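Local coordinates for hypothetical protein (Ruminococcus gnavus, PDB 4QAN) that is of unknown function but adopts a cystatin-like fold, as a divergent member of the NTF2-like superfamily, and can bind a magnesium ion, at residues L136-I146 with L157-W168; E266-F274 with L361-L369. One frame throughout, in Å; residues are numbered along the deposited sequence.

Contact 1 of 2, residues L136-I146 with L157-W168; sequences LAAQEVSELEI and LGFTAVQYEKNW
Ser142 and Ala161 form a hydrogen-bonded pair near the open end of an antiparallel beta hairpin, strands 140-150 and 153-164, in the five-stranded sheet of a cystatin-like fold. Ser142 N reaches Ala161 O at 2.9 Å, almost straight (175°), and the amide of Ala161 returns a bond to Ser142 O. The same reciprocal pattern recurs at Leu144 with Phe159 and at Ile146 with Leu157. On the face bearing these residues, Leu144 CD1 rests on Ala161 CB at 3.7 Å; Ile146 CD1 is modelled over one face of the Phe159 ring, too close for its exact position to be trusted. Helix 27-39 covers this side through Val31 and Leu35, and its Glu27 takes the hydroxyl of Ser142. On the other face Val141 CG1 meets Thr160 CG2 at 3.8 Å, with Leu132 and Ala133 of helix 126-135 packed on Val141. That helix closes in a Schellman motif, the positive phi of Ala137 ending it ahead of the strand. Tyr164 ties down this junction: with CG anti to the carbonyl carbon (chi1 -63°), the ring swings back so that its OH donates to Leu136 O at 3.0 Å, and Ala138 CB lies over one ring face. Beyond it, the type I' turn Tyr164-Asn167 leads to Trp168, whose CH2 lies 3.5 Å from Glu140 CB. Gln139 secures the turn itself, its extended chain bringing OE1 to Lys166 N at 2.6 Å.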
loop_
_atom_site.group_PDB
_atom_site.type_symbol
_atom_site.label_atom_id
_atom_site.label_comp_id
_atom_site.label_asym_id
_atom_site.label_seq_id
_atom_site.Cartn_x
_atom_site.Cartn_y
_atom_site.Cartn_z
ATOM N N LEU A 136 -5.787 -3.063 15.906
ATOM C CA LEU A 136 -4.996 -1.918 15.488
ATOM C C LEU A 136 -3.932 -1.516 16.507
ATOM O O LEU A 136 -3.118 -0.626 16.230
ATOM C CB LEU A 136 -5.929 -0.744 15.201
ATOM C CG LEU A 136 -6.964 -0.965 14.088
ATOM C CD1 LEU A 136 -7.921 0.212 14.005
ATOM C CD2 LEU A 136 -6.288 -1.162 12.751
ATOM N N ALA A 137 -3.923 -2.187 17.664
ATOM C CA ALA A 137 -3.105 -1.790 18.819
ATOM C C ALA A 137 -3.331 -0.310 19.160
ATOM O O ALA A 137 -2.390 0.440 19.436
ATOM C CB ALA A 137 -1.634 -2.071 18.569
ATOM N N ALA A 138 -4.600 0.088 19.141
ATOM C CA ALA A 138 -4.985 1.487 19.274
ATOM C C ALA A 138 -5.457 1.796 20.684
ATOM O O ALA A 138 -5.947 0.921 21.393
ATOM C CB ALA A 138 -6.084 1.811 18.280
ATOM N N GLN A 139 -5.317 3.054 21.079
ATOM C CA GLN A 139 -5.833 3.506 22.368
ATOM C C GLN A 139 -7.359 3.427 22.398
ATOM O O GLN A 139 -7.922 2.858 23.319
ATOM C CB GLN A 139 -5.387 4.934 22.650
ATOM C CG GLN A 139 -3.889 5.086 22.815
ATOM C CD GLN A 139 -3.525 6.463 23.329
ATOM O OE1 GLN A 139 -3.900 7.476 22.733
ATOM N NE2 GLN A 139 -2.805 6.512 24.445
ATOM N N GLU A 140 -8.009 4.005 21.389
ATOM C CA GLU A 140 -9.459 3.895 21.208
ATOM C C GLU A 140 -9.799 3.682 19.730
ATOM O O GLU A 140 -9.140 4.240 18.848
ATOM C CB GLU A 140 -10.180 5.170 21.662
ATOM C CG GLU A 140 -9.998 5.588 23.115
ATOM C CD GLU A 140 -11.081 6.557 23.583
ATOM O OE1 GLU A 140 -12.207 6.514 23.025
ATOM O OE2 GLU A 140 -10.815 7.362 24.507
ATOM N N VAL A 141 -10.823 2.872 19.472
ATOM C CA VAL A 141 -11.496 2.835 18.178
ATOM C C VAL A 141 -12.907 3.354 18.380
ATOM O O VAL A 141 -13.579 2.986 19.341
ATOM C CB VAL A 141 -11.543 1.409 17.579
ATOM C CG1 VAL A 141 -12.559 1.310 16.449
ATOM C CG2 VAL A 141 -10.173 1.011 17.069
ATOM N N SER A 142 -13.357 4.217 17.482
ATOM C CA SER A 142 -14.723 4.737 17.544
ATOM C C SER A 142 -15.394 4.583 16.183
ATOM O O SER A 142 -14.950 5.176 15.202
ATOM C CB SER A 142 -14.716 6.197 17.970
ATOM O OG SER A 142 -15.999 6.753 17.799
ATOM N N GLU A 143 -16.442 3.761 16.133
ATOM C CA GLU A 143 -17.207 3.538 14.908
ATOM C C GLU A 143 -18.328 4.557 14.836
ATOM O O GLU A 143 -19.205 4.571 15.694
ATOM C CB GLU A 143 -17.785 2.125 14.873
ATOM C CG GLU A 143 -16.827 1.074 14.337
ATOM C CD GLU A 143 -17.471 -0.300 14.262
ATOM O OE1 GLU A 143 -17.936 -0.780 15.319
ATOM O OE2 GLU A 143 -17.515 -0.896 13.156
ATOM N N LEU A 144 -18.287 5.413 13.819
ATOM C CA LEU A 144 -19.248 6.500 13.688
ATOM C C LEU A 144 -20.160 6.301 12.502
ATOM O O LEU A 144 -19.730 5.849 11.443
ATOM C CB LEU A 144 -18.543 7.854 13.562
ATOM C CG LEU A 144 -17.746 8.277 14.804
ATOM C CD1 LEU A 144 -16.273 7.939 14.635
ATOM C CD2 LEU A 144 -17.913 9.760 15.099
ATOM N N GLU A 145 -21.432 6.621 12.716
ATOM C CA GLU A 145 -22.415 6.715 11.657
ATOM C C GLU A 145 -22.538 8.185 11.299
ATOM O O GLU A 145 -22.717 9.028 12.183
ATOM C CB GLU A 145 -23.771 6.207 12.139
ATOM C CG GLU A 145 -23.777 4.778 12.660
ATOM C CD GLU A 145 -25.158 4.348 13.122
ATOM O OE1 GLU A 145 -26.013 5.229 13.368
ATOM O OE2 GLU A 145 -25.395 3.128 13.238
ATOM N N ILE A 146 -22.461 8.493 10.010
ATOM C CA ILE A 146 -22.460 9.880 9.559
ATOM C C ILE A 146 -23.621 10.102 8.598
ATOM O O ILE A 146 -23.744 9.405 7.599
ATOM C CB ILE A 146 -21.123 10.225 8.878
ATOM C CG1 ILE A 146 -19.956 9.912 9.820
ATOM C CG2 ILE A 146 -21.070 11.685 8.450
ATOM C CD1 ILE A 146 -18.645 9.729 9.099
ATOM N N LEU A 157 -23.085 7.271 6.205
ATOM C CA LEU A 157 -21.751 6.714 5.994
ATOM C C LEU A 157 -21.268 6.105 7.297
ATOM O O LEU A 157 -21.734 6.481 8.364
ATOM C CB LEU A 157 -20.775 7.792 5.529
ATOM C CG LEU A 157 -21.263 8.775 4.462
ATOM C CD1 LEU A 157 -20.382 10.014 4.433
ATOM C CD2 LEU A 157 -21.296 8.114 3.098
ATOM N N GLY A 158 -20.339 5.158 7.205
ATOM C CA GLY A 158 -19.725 4.573 8.389
ATOM C C GLY A 158 -18.224 4.725 8.333
ATOM O O GLY A 158 -17.584 4.128 7.482
ATOM N N PHE A 159 -17.659 5.542 9.218
ATOM C CA PHE A 159 -16.202 5.643 9.341
ATOM C C PHE A 159 -15.721 4.945 10.615
ATOM O O PHE A 159 -16.365 5.032 11.680
ATOM C CB PHE A 159 -15.721 7.111 9.383
ATOM C CG PHE A 159 -15.975 7.911 8.123
ATOM C CD1 PHE A 159 -16.476 7.331 6.955
ATOM C CD2 PHE A 159 -15.657 9.264 8.099
ATOM C CE1 PHE A 159 -16.693 8.088 5.817
ATOM C CE2 PHE A 159 -15.871 10.029 6.956
ATOM C CZ PHE A 159 -16.388 9.441 5.816
ATOM N N THR A 160 -14.576 4.270 10.501
ATOM C CA THR A 160 -13.842 3.775 11.657
ATOM C C THR A 160 -12.704 4.751 11.983
ATOM O O THR A 160 -11.722 4.857 11.243
ATOM C CB THR A 160 -13.270 2.372 11.413
ATOM O OG1 THR A 160 -14.321 1.487 11.001
ATOM C CG2 THR A 160 -12.605 1.833 12.671
ATOM N N ALA A 161 -12.863 5.468 13.089
ATOM C CA ALA A 161 -11.875 6.424 13.574
ATOM C C ALA A 161 -11.019 5.763 14.629
ATOM O O ALA A 161 -11.512 4.964 15.426
ATOM C CB ALA A 161 -12.566 7.638 14.163
ATOM N N VAL A 162 -9.738 6.106 14.650
ATOM C CA VAL A 162 -8.797 5.461 15.563
ATOM C C VAL A 162 -7.972 6.502 16.312
ATOM O O VAL A 162 -7.683 7.565 15.774
ATOM C CB VAL A 162 -7.917 4.423 14.820
ATOM C CG1 VAL A 162 -6.973 5.083 13.823
ATOM C CG2 VAL A 162 -7.151 3.565 15.812
ATOM N N GLN A 163 -7.651 6.210 17.574
ATOM C CA GLN A 163 -6.787 7.073 18.371
ATOM C C GLN A 163 -5.461 6.386 18.704
ATOM O O GLN A 163 -5.436 5.226 19.162
ATOM C CB GLN A 163 -7.475 7.493 19.674
ATOM C CG GLN A 163 -6.797 8.676 20.354
ATOM C CD GLN A 163 -7.267 8.886 21.787
ATOM O OE1 GLN A 163 -7.305 7.948 22.583
ATOM N NE2 GLN A 163 -7.621 10.124 22.122
ATOM N N TYR A 164 -4.370 7.108 18.453
ATOM C CA TYR A 164 -3.045 6.720 18.912
ATOM C C TYR A 164 -2.420 7.922 19.593
ATOM O O TYR A 164 -2.437 9.019 19.043
ATOM C CB TYR A 164 -2.144 6.312 17.757
ATOM C CG TYR A 164 -2.580 5.110 16.960
ATOM C CD1 TYR A 164 -2.163 3.825 17.303
ATOM C CD2 TYR A 164 -3.375 5.262 15.836
ATOM C CE1 TYR A 164 -2.541 2.723 16.543
ATOM C CE2 TYR A 164 -3.763 4.172 15.080
ATOM C CZ TYR A 164 -3.342 2.905 15.429
ATOM O OH TYR A 164 -3.740 1.835 14.649
ATOM N N GLU A 165 -1.861 7.700 20.779
ATOM C CA GLU A 165 -1.199 8.748 21.560
ATOM C C GLU A 165 -2.022 10.032 21.623
ATOM O O GLU A 165 -1.499 11.138 21.452
ATOM C CB GLU A 165 0.203 9.017 21.008
ATOM C CG GLU A 165 1.026 7.749 20.832
ATOM C CD GLU A 165 2.504 7.947 21.109
ATOM O OE1 GLU A 165 2.881 8.052 22.300
ATOM O OE2 GLU A 165 3.293 7.970 20.136
ATOM N N LYS A 166 -3.314 9.868 21.882
ATOM C CA LYS A 166 -4.231 10.986 22.121
ATOM C C LYS A 166 -4.559 11.790 20.856
ATOM O O LYS A 166 -5.066 12.900 20.949
ATOM C CB LYS A 166 -3.682 11.907 23.224
ATOM C CG LYS A 166 -2.853 11.192 24.293
ATOM C CD LYS A 166 -2.822 11.933 25.619
ATOM C CE LYS A 166 -3.730 11.258 26.635
ATOM N NZ LYS A 166 -3.758 11.991 27.928
ATOM N N ASN A 167 -4.282 11.227 19.679
ATOM C CA ASN A 167 -4.558 11.910 18.408
ATOM C C ASN A 167 -5.386 11.035 17.494
ATOM O O ASN A 167 -5.030 9.883 17.257
ATOM C CB ASN A 167 -3.260 12.247 17.691
ATOM C CG ASN A 167 -2.441 13.279 18.424
ATOM O OD1 ASN A 167 -2.979 14.157 19.104
ATOM N ND2 ASN A 167 -1.127 13.185 18.286
ATOM N N TRP A 168 -6.468 11.588 16.959
ATOM C CA TRP A 168 -7.396 10.807 16.141
ATOM C C TRP A 168 -7.077 10.854 14.653
ATOM O O TRP A 168 -6.584 11.854 14.134
ATOM C CB TRP A 168 -8.828 11.278 16.366
ATOM C CG TRP A 168 -9.326 10.934 17.731
ATOM C CD1 TRP A 168 -9.225 11.687 18.863
ATOM C CD2 TRP A 168 -9.995 9.730 18.105
ATOM N NE1 TRP A 168 -9.797 11.028 19.921
ATOM C CE2 TRP A 168 -10.277 9.821 19.482
ATOM C CE3 TRP A 168 -10.394 8.583 17.401
ATOM C CZ2 TRP A 168 -10.938 8.814 20.172
ATOM C CZ3 TRP A 168 -11.050 7.583 18.089
ATOM C CH2 TRP A 168 -11.314 7.704 19.464
#

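Contact 2 of 2, residues E266-F274 with L361-L369; sequences ELKTMLYGF and LESGEVMRL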
loop_
_atom_site.group_PDB
_atom_site.type_symbol
_atom_site.label_atom_id
_atom_site.label_comp_id
_atom_site.label_asym_id
_atom_site.label_seq_id
_atom_site.Cartn_x
_atom_site.Cartn_y
_atom_site.Cartn_z
ATOM N N GLU A 266 3.543 -6.170 -5.817
ATOM C CA GLU A 266 4.322 -7.137 -6.636
ATOM C C GLU A 266 5.678 -7.419 -6.006
ATOM O O GLU A 266 6.179 -8.554 -6.049
ATOM C CB GLU A 266 4.647 -6.605 -8.050
ATOM C CG GLU A 266 3.527 -6.476 -9.073
ATOM C CD GLU A 266 4.005 -5.812 -10.397
ATOM O OE1 GLU A 266 4.946 -6.314 -11.115
ATOM O OE2 GLU A 266 3.412 -4.759 -10.741
ATOM N N LEU A 267 6.292 -6.369 -5.475
ATOM C CA LEU A 267 7.585 -6.473 -4.816
ATOM C C LEU A 267 7.449 -7.334 -3.557
ATOM O O LEU A 267 8.134 -8.363 -3.418
ATOM C CB LEU A 267 8.128 -5.072 -4.506
ATOM C CG LEU A 267 9.403 -4.905 -3.666
ATOM C CD1 LEU A 267 10.464 -5.924 -4.027
ATOM C CD2 LEU A 267 9.970 -3.494 -3.798
ATOM N N LYS A 268 6.532 -6.946 -2.679
ATOM C CA LYS A 268 6.157 -7.761 -1.515
ATOM C C LYS A 268 5.955 -9.223 -1.873
ATOM O O LYS A 268 6.425 -10.137 -1.184
ATOM C CB LYS A 268 4.862 -7.241 -0.900
ATOM C CG LYS A 268 4.425 -8.013 0.341
ATOM C CD LYS A 268 3.038 -7.640 0.817
ATOM C CE LYS A 268 1.972 -8.077 -0.163
ATOM N NZ LYS A 268 0.664 -7.461 0.190
ATOM N N THR A 269 5.262 -9.434 -2.976
ATOM C CA THR A 269 4.923 -10.751 -3.401
ATOM C C THR A 269 6.194 -11.531 -3.747
ATOM O O THR A 269 6.319 -12.711 -3.414
ATOM C CB THR A 269 3.917 -10.670 -4.558
ATOM O OG1 THR A 269 2.711 -10.068 -4.064
ATOM C CG2 THR A 269 3.613 -12.048 -5.120
HETATM N N MSE A 270 7.139 -10.848 -4.381
HETATM C CA MSE A 270 8.422 -11.432 -4.742
HETATM C C MSE A 270 9.185 -11.798 -3.484
HETATM O O MSE A 270 9.674 -12.912 -3.360
HETATM C CB MSE A 270 9.206 -10.470 -5.639
HETATM C CG MSE A 270 10.555 -11.105 -5.975
HETATM SE SE MSE A 270 11.697 -10.005 -7.121
HETATM C CE MSE A 270 12.439 -8.834 -5.719
ATOM N N LEU A 271 9.282 -10.879 -2.532
ATOM C CA LEU A 271 9.967 -11.172 -1.279
ATOM C C LEU A 271 9.315 -12.357 -0.552
ATOM O O LEU A 271 10.024 -13.210 0.007
ATOM C CB LEU A 271 9.991 -9.945 -0.361
ATOM C CG LEU A 271 10.578 -8.662 -0.948
ATOM C CD1 LEU A 271 10.431 -7.536 0.047
ATOM C CD2 LEU A 271 12.033 -8.833 -1.362
ATOM N N TYR A 272 7.978 -12.425 -0.566
ATOM C CA TYR A 272 7.273 -13.525 0.095
ATOM C C TYR A 272 7.634 -14.833 -0.603
ATOM O O TYR A 272 7.717 -15.889 0.037
ATOM C CB TYR A 272 5.755 -13.300 0.085
ATOM C CG TYR A 272 5.222 -12.281 1.100
ATOM C CD1 TYR A 272 6.073 -11.434 1.827
ATOM C CD2 TYR A 272 3.860 -12.174 1.325
ATOM C CE1 TYR A 272 5.560 -10.526 2.735
ATOM C CE2 TYR A 272 3.341 -11.252 2.215
ATOM C CZ TYR A 272 4.189 -10.439 2.917
ATOM O OH TYR A 272 3.651 -9.550 3.805
ATOM N N GLY A 273 7.882 -14.764 -1.907
ATOM C CA GLY A 273 8.327 -15.945 -2.663
ATOM C C GLY A 273 9.643 -16.514 -2.144
ATOM O O GLY A 273 9.790 -17.736 -2.000
ATOM N N PHE A 274 10.608 -15.636 -1.873
ATOM C CA PHE A 274 11.912 -16.064 -1.332
ATOM C C PHE A 274 11.764 -16.520 0.120
ATOM O O PHE A 274 12.449 -17.431 0.562
ATOM C CB PHE A 274 12.959 -14.943 -1.402
ATOM C CG PHE A 274 13.354 -14.555 -2.798
ATOM C CD1 PHE A 274 14.011 -15.446 -3.625
ATOM C CD2 PHE A 274 13.108 -13.270 -3.272
ATOM C CE1 PHE A 274 14.383 -15.079 -4.905
ATOM C CE2 PHE A 274 13.475 -12.901 -4.559
ATOM C CZ PHE A 274 14.122 -13.807 -5.371
ATOM N N LEU A 361 6.408 -16.514 -16.466
ATOM C CA LEU A 361 6.628 -16.024 -15.112
ATOM C C LEU A 361 5.731 -14.831 -14.810
ATOM O O LEU A 361 5.911 -13.743 -15.358
ATOM C CB LEU A 361 8.093 -15.648 -14.891
ATOM C CG LEU A 361 9.119 -16.774 -14.717
ATOM C CD1 LEU A 361 10.500 -16.190 -14.465
ATOM C CD2 LEU A 361 8.757 -17.713 -13.577
ATOM N N GLU A 362 4.774 -15.036 -13.911
ATOM C CA GLU A 362 3.845 -13.984 -13.539
ATOM C C GLU A 362 4.471 -12.959 -12.615
ATOM O O GLU A 362 5.523 -13.174 -12.013
ATOM C CB GLU A 362 2.589 -14.580 -12.911
ATOM C CG GLU A 362 1.732 -15.281 -13.955
ATOM C CD GLU A 362 0.850 -16.374 -13.389
ATOM O OE1 GLU A 362 -0.109 -16.051 -12.656
ATOM O OE2 GLU A 362 1.107 -17.558 -13.698
ATOM N N SER A 363 3.789 -11.831 -12.513
ATOM C CA SER A 363 4.230 -10.723 -11.709
ATOM C C SER A 363 4.545 -11.156 -10.272
ATOM O O SER A 363 3.680 -11.661 -9.579
ATOM C CB SER A 363 3.143 -9.667 -11.724
ATOM O OG SER A 363 3.643 -8.464 -11.239
ATOM N N GLY A 364 5.796 -10.987 -9.839
ATOM C CA GLY A 364 6.211 -11.394 -8.494
ATOM C C GLY A 364 6.431 -12.891 -8.301
ATOM O O GLY A 364 6.656 -13.332 -7.191
ATOM N N GLU A 365 6.394 -13.679 -9.375
ATOM C CA GLU A 365 6.553 -15.114 -9.245
ATOM C C GLU A 365 8.027 -15.454 -9.013
ATOM O O GLU A 365 8.917 -14.852 -9.600
ATOM C CB GLU A 365 6.031 -15.833 -10.492
ATOM C CG GLU A 365 5.781 -17.315 -10.269
ATOM C CD GLU A 365 5.529 -18.079 -11.560
ATOM O OE1 GLU A 365 4.914 -17.506 -12.489
ATOM O OE2 GLU A 365 5.948 -19.258 -11.642
ATOM N N VAL A 366 8.275 -16.431 -8.154
ATOM C CA VAL A 366 9.632 -16.878 -7.883
ATOM C C VAL A 366 9.637 -18.368 -8.115
ATOM O O VAL A 366 8.741 -19.048 -7.648
ATOM C CB VAL A 366 10.016 -16.549 -6.436
ATOM C CG1 VAL A 366 11.306 -17.216 -6.063
ATOM C CG2 VAL A 366 10.124 -15.040 -6.235
HETATM N N MSE A 367 10.614 -18.867 -8.861
HETATM C CA MSE A 367 10.710 -20.287 -9.201
HETATM C C MSE A 367 11.934 -20.871 -8.558
HETATM O O MSE A 367 13.042 -20.422 -8.842
HETATM C CB MSE A 367 10.843 -20.364 -10.723
HETATM C CG MSE A 367 11.045 -21.778 -11.258
HETATM SE SE MSE A 367 10.772 -21.734 -13.214
HETATM C CE MSE A 367 12.653 -21.756 -13.779
ATOM N N ARG A 368 11.750 -21.880 -7.711
ATOM C CA ARG A 368 12.853 -22.591 -7.088
ATOM C C ARG A 368 13.605 -23.397 -8.142
ATOM O O ARG A 368 12.988 -23.973 -9.038
ATOM C CB ARG A 368 12.328 -23.502 -5.975
ATOM C CG ARG A 368 13.375 -24.366 -5.274
ATOM C CD ARG A 368 14.479 -23.560 -4.594
ATOM N NE ARG A 368 15.488 -24.450 -4.034
ATOM C CZ ARG A 368 15.337 -25.146 -2.911
ATOM N NH1 ARG A 368 14.221 -25.046 -2.193
ATOM N NH2 ARG A 368 16.309 -25.947 -2.492
ATOM N N LEU A 369 14.938 -23.396 -8.048
ATOM C CA LEU A 369 15.800 -24.171 -8.940
ATOM C C LEU A 369 16.698 -25.131 -8.164
ATOM O O LEU A 369 17.210 -24.795 -7.099
ATOM C CB LEU A 369 16.702 -23.237 -9.750
ATOM C CG LEU A 369 16.057 -22.335 -10.797
ATOM C CD1 LEU A 369 17.135 -21.507 -11.465
ATOM C CD2 LEU A 369 15.273 -23.123 -11.835
HETATM O O HOH W 1 6.192 -14.770 -5.029
#
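Val366 packs against one side of helix 254-275, where the type II turn Glu362-Glu365 and the lead-in to edge strand 367-369 of the six-stranded mixed sheet pass along the helix in the cystatin-like fold. This is the tight part. CG2 lies over the centre of the Phe274 ring in a CH-pi contact, 4.3 Å from the centroid and 11° off its normal, while CG1, anti to the backbone N (chi1 170°), reaches Phe274 CE1 at 3.9 Å. CG2 also meets CG of the selenomethionine Met270 at 4.0 Å. The bare CA of Gly273 lets the valine come close to the helix backbone. Beside it the buried Gly364, at the third position of the turn, has positive phi and brings its own backbone against the helix, with Met270 CA 3.6 Å from Gly364 O. Tyr329 and Tyr336 hold the Phe274 ring edge-to-face, and Phe228 and Ile232 of helix 221-234 pack on Met270. The partly exposed end at Glu266 and Ser363 is looser and more polar, and Glu266 OE1 is bonded by Leu354 N. A water bridges the gap between the two backbones, donating to Thr269 O and to Gly364 O, each at 2.6 Å.

From the N terminus, the chain first completes contact 1, a local closure in which only ten residues separate the segments and most of them belong to the hairpin strands. Contact 2 opens about a hundred residues later and closes a much longer loop: 86 residues, including helix 287-296 and strands 305-314, 322-331, 334-344 and 349-353, run between its segments. The contacts thus follow in series, neither nested nor crossed. They lie on opposite sides of the chain's centre, with their own centres 35 Å apart and nearest atoms about 16 Å apart. Contact 1 joins neighbouring strands of the antiparallel sheet; contact 2 ties helix 254-275 to the mixed sheet.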